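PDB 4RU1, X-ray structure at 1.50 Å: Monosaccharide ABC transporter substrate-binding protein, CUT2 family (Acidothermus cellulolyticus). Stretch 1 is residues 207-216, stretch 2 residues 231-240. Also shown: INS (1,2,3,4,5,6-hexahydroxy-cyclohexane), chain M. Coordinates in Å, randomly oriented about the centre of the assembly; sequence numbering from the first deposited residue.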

# COMPACT_ATOMS: atom_id res chain seq x y z
N GLY A 207 5.66 -5.07 2.47
CA GLY A 207 6.10 -3.73 2.68
C GLY A 207 7.59 -3.68 2.85
O GLY A 207 8.22 -4.68 3.29
N ALA A 208 8.14 -2.53 2.56
CA ALA A 208 9.61 -2.35 2.62
C ALA A 208 10.23 -2.50 4.02
O ALA A 208 11.30 -3.07 4.16
N PRO A 209 9.55 -2.01 5.08
CA PRO A 209 10.09 -2.26 6.40
C PRO A 209 10.16 -3.73 6.73
O PRO A 209 11.14 -4.20 7.33
N ILE A 210 9.17 -4.49 6.29
CA ILE A 210 9.16 -5.97 6.56
C ILE A 210 10.26 -6.64 5.73
O ILE A 210 10.94 -7.60 6.18
N ALA A 211 10.48 -6.18 4.47
CA ALA A 211 11.63 -6.59 3.71
C ALA A 211 12.92 -6.52 4.48
O ALA A 211 13.71 -7.50 4.42
N GLN A 212 13.15 -5.44 5.22
CA GLN A 212 14.40 -5.31 5.97
C GLN A 212 14.57 -6.39 6.97
O GLN A 212 15.64 -6.97 7.11
N LEU A 213 13.49 -6.72 7.67
CA LEU A 213 13.48 -7.73 8.70
C LEU A 213 13.69 -9.13 8.10
O LEU A 213 14.31 -9.98 8.69
N ALA A 214 13.14 -9.35 6.91
CA ALA A 214 13.28 -10.60 6.25
C ALA A 214 14.73 -10.86 5.80
O ALA A 214 15.24 -11.99 5.90
N ILE A 215 15.39 -9.81 5.33
CA ILE A 215 16.78 -9.94 4.86
C ILE A 215 17.61 -10.38 6.09
O ILE A 215 18.46 -11.26 5.99
N GLN A 216 17.34 -9.78 7.24
CA GLN A 216 18.07 -10.12 8.42
C GLN A 216 17.73 -11.52 8.95
O GLN A 216 18.64 -12.33 9.33
N ASP A 231 7.03 -2.36 -2.55
CA ASP A 231 7.35 -0.98 -2.10
C ASP A 231 8.82 -0.71 -1.94
O ASP A 231 9.67 -1.59 -1.79
N PHE A 232 9.11 0.58 -1.87
CA PHE A 232 10.42 1.08 -1.56
C PHE A 232 10.46 1.69 -0.18
O PHE A 232 9.45 2.20 0.26
N ASN A 233 11.62 1.67 0.45
CA ASN A 233 12.01 2.67 1.45
C ASN A 233 13.44 3.11 1.12
O ASN A 233 13.96 2.75 0.04
N THR A 234 14.07 3.84 2.02
CA THR A 234 15.32 4.46 1.73
C THR A 234 16.39 3.40 1.47
O THR A 234 17.39 3.66 0.77
N GLN A 235 16.17 2.18 2.02
CA GLN A 235 17.16 1.11 1.95
C GLN A 235 17.06 0.18 0.73
O GLN A 235 18.00 -0.52 0.37
N VAL A 236 15.87 0.14 0.11
CA VAL A 236 15.59 -0.80 -0.95
C VAL A 236 16.48 -0.66 -2.20
O VAL A 236 16.94 -1.63 -2.72
N PRO A 237 16.70 0.54 -2.71
CA PRO A 237 17.55 0.66 -3.88
C PRO A 237 18.91 -0.05 -3.77
O PRO A 237 19.25 -0.82 -4.66
N ALA A 238 19.65 0.24 -2.71
CA ALA A 238 20.93 -0.46 -2.42
C ALA A 238 20.80 -1.95 -2.38
O ALA A 238 21.66 -2.70 -2.91
N GLU A 239 19.71 -2.38 -1.74
CA GLU A 239 19.40 -3.80 -1.61
C GLU A 239 19.17 -4.48 -2.95
O GLU A 239 19.58 -5.62 -3.15
N ILE A 240 18.51 -3.83 -3.88
CA ILE A 240 18.39 -4.36 -5.25
C ILE A 240 19.75 -4.38 -5.96
O ILE A 240 20.14 -5.35 -6.52

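Two side-chain oxygens that would ordinarily repel lie unusually close at the heart of this contact: Gln-212 OE1 and Glu-239 OE2 are 2.5 Å apart, a spacing that suggests a proton held by the acid, although the coordinates do not settle it. The rest of the pairing is conventional, with Gln-212 NE2 donating to Glu-239 OE1 at 2.8 Å, so that amide and carboxyl meet end to end. The example illustrates how a buried acid can be accommodated by a neutral amide.

Both side chains leave their helices toward the opposing stretch. Gln-212 folds through three turns near -50° (m, m, then chi3 of -52°), which also brings NE2 within a weak hydrogen bond of its own helix, 3.4 Å from Ala-208 O. Glu-239 is more extended (m, t), and Ile-215, also m, t, covers its carboxyl group, with Ile-215 CD1 3.6 Å from Glu-239 CD.

One helical turn before Gln-212, small size permits close approach. Ala-208 points its methyl at the loop, where CB lies 3.5 Å from Phe-232 C and 3.5 Å from Asn-233 N; it also makes an apolar contact with Val-236 (t), CB to CG2 at 4.0 Å. Phe-232 turns its own CB away. Asn-233, in rotamer p, points toward the first helix yet spends its OD1 locally, capping the following turn by accepting from Gln-235 N at 2.8 Å and, weakly, from Val-236 N at 3.1 Å.

At the other end, Asp-231 (m) links the contact to the ligand. Its OD2 accepts from INS O1 at 2.6 Å and from a water at 2.7 Å; that water in turn accepts from Ala-208 N at 2.9 Å, tying the first turn of the helix to the ligand-binding carboxylate.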

# COMPACT_ATOMS: atom_id res chain seq x y z
CB ALA A 208 9.98 -1.00 1.99
CB PRO A 209 9.14 -1.50 7.31
CG PRO A 209 8.60 -0.42 6.45
CD PRO A 209 8.44 -1.06 5.12
CB ILE A 210 7.80 -6.58 6.22
CG1 ILE A 210 6.64 -5.88 6.94
CG2 ILE A 210 7.80 -8.06 6.60
CD1 ILE A 210 6.86 -5.71 8.41
CB ALA A 211 11.82 -5.81 2.45
CB GLN A 212 14.51 -3.94 6.65
CG GLN A 212 14.28 -2.75 5.80
CD GLN A 212 15.13 -2.79 4.58
OE1 GLN A 212 16.34 -2.97 4.73
NE2 GLN A 212 14.54 -2.62 3.35
CB LEU A 213 12.11 -7.66 9.43
CG LEU A 213 11.93 -6.34 10.15
CD1 LEU A 213 10.47 -6.12 10.61
CD2 LEU A 213 12.89 -6.16 11.36
CB ALA A 214 12.34 -10.72 5.08
CB ILE A 215 17.31 -8.61 4.32
CG1 ILE A 215 16.61 -8.25 3.00
CG2 ILE A 215 18.86 -8.64 4.12
CD1 ILE A 215 16.77 -6.80 2.64
CB GLN A 216 17.82 -9.12 9.54
CG GLN A 216 18.41 -7.74 9.32
CD GLN A 216 19.87 -7.83 8.85
OE1 GLN A 216 20.21 -7.43 7.75
NE2 GLN A 216 20.73 -8.37 9.70
CB ASP A 231 6.67 -0.65 -0.73
CG ASP A 231 5.17 -0.82 -0.74
OD1 ASP A 231 4.52 -0.63 -1.79
OD2 ASP A 231 4.61 -1.13 0.34
CB PHE A 232 10.81 2.19 -2.58
CG PHE A 232 11.21 1.68 -3.92
CD1 PHE A 232 10.29 1.28 -4.86
CD2 PHE A 232 12.54 1.48 -4.19
CE1 PHE A 232 10.70 0.79 -6.10
CE2 PHE A 232 12.97 0.94 -5.42
CZ PHE A 232 12.04 0.61 -6.37
CB ASN A 233 11.89 2.10 2.88
CG ASN A 233 12.94 1.06 3.20
OD1 ASN A 233 13.77 0.69 2.38
ND2 ASN A 233 12.85 0.52 4.40
CB THR A 234 15.80 5.41 2.85
OG1 THR A 234 15.91 4.73 4.10
CG2 THR A 234 14.84 6.54 3.03
CB GLN A 235 17.07 0.26 3.22
CG GLN A 235 17.46 1.04 4.48
CD GLN A 235 17.05 0.31 5.73
OE1 GLN A 235 17.87 -0.26 6.44
NE2 GLN A 235 15.76 0.29 5.98
CB VAL A 236 14.09 -0.75 -1.27
CG1 VAL A 236 13.79 -1.50 -2.55
CG2 VAL A 236 13.31 -1.40 -0.13
CB PRO A 237 17.68 2.18 -4.06
CG PRO A 237 16.38 2.66 -3.57
CD PRO A 237 16.13 1.84 -2.32
CB ALA A 238 21.50 0.02 -1.11
CB GLU A 239 18.23 -4.01 -0.62
CG GLU A 239 18.72 -3.73 0.77
CD GLU A 239 17.64 -3.44 1.77
OE1 GLU A 239 16.45 -3.24 1.43
OE2 GLU A 239 18.01 -3.33 2.93
CB ILE A 240 17.39 -3.50 -6.07
CG1 ILE A 240 15.95 -3.67 -5.53
CG2 ILE A 240 17.37 -3.86 -7.51
CD1 ILE A 240 14.95 -2.63 -6.00
C1 INS M . 1.61 -1.12 1.57
C2 INS M . 2.21 -1.56 2.89
C3 INS M . 1.53 -0.80 4.03
C4 INS M . 0.02 -0.86 3.98
C5 INS M . -0.51 -0.36 2.68
C6 INS M . 0.08 -1.05 1.49
O1 INS M . 2.15 -1.83 0.45
O2 INS M . 1.85 -2.94 3.04
O3 INS M . 2.01 -1.41 5.25
O4 INS M . -0.56 -0.12 5.08
O5 INS M . -1.94 -0.53 2.57
O6 INS M . -0.37 -0.45 0.24
O HOH W 1 6.11 -0.42 2.52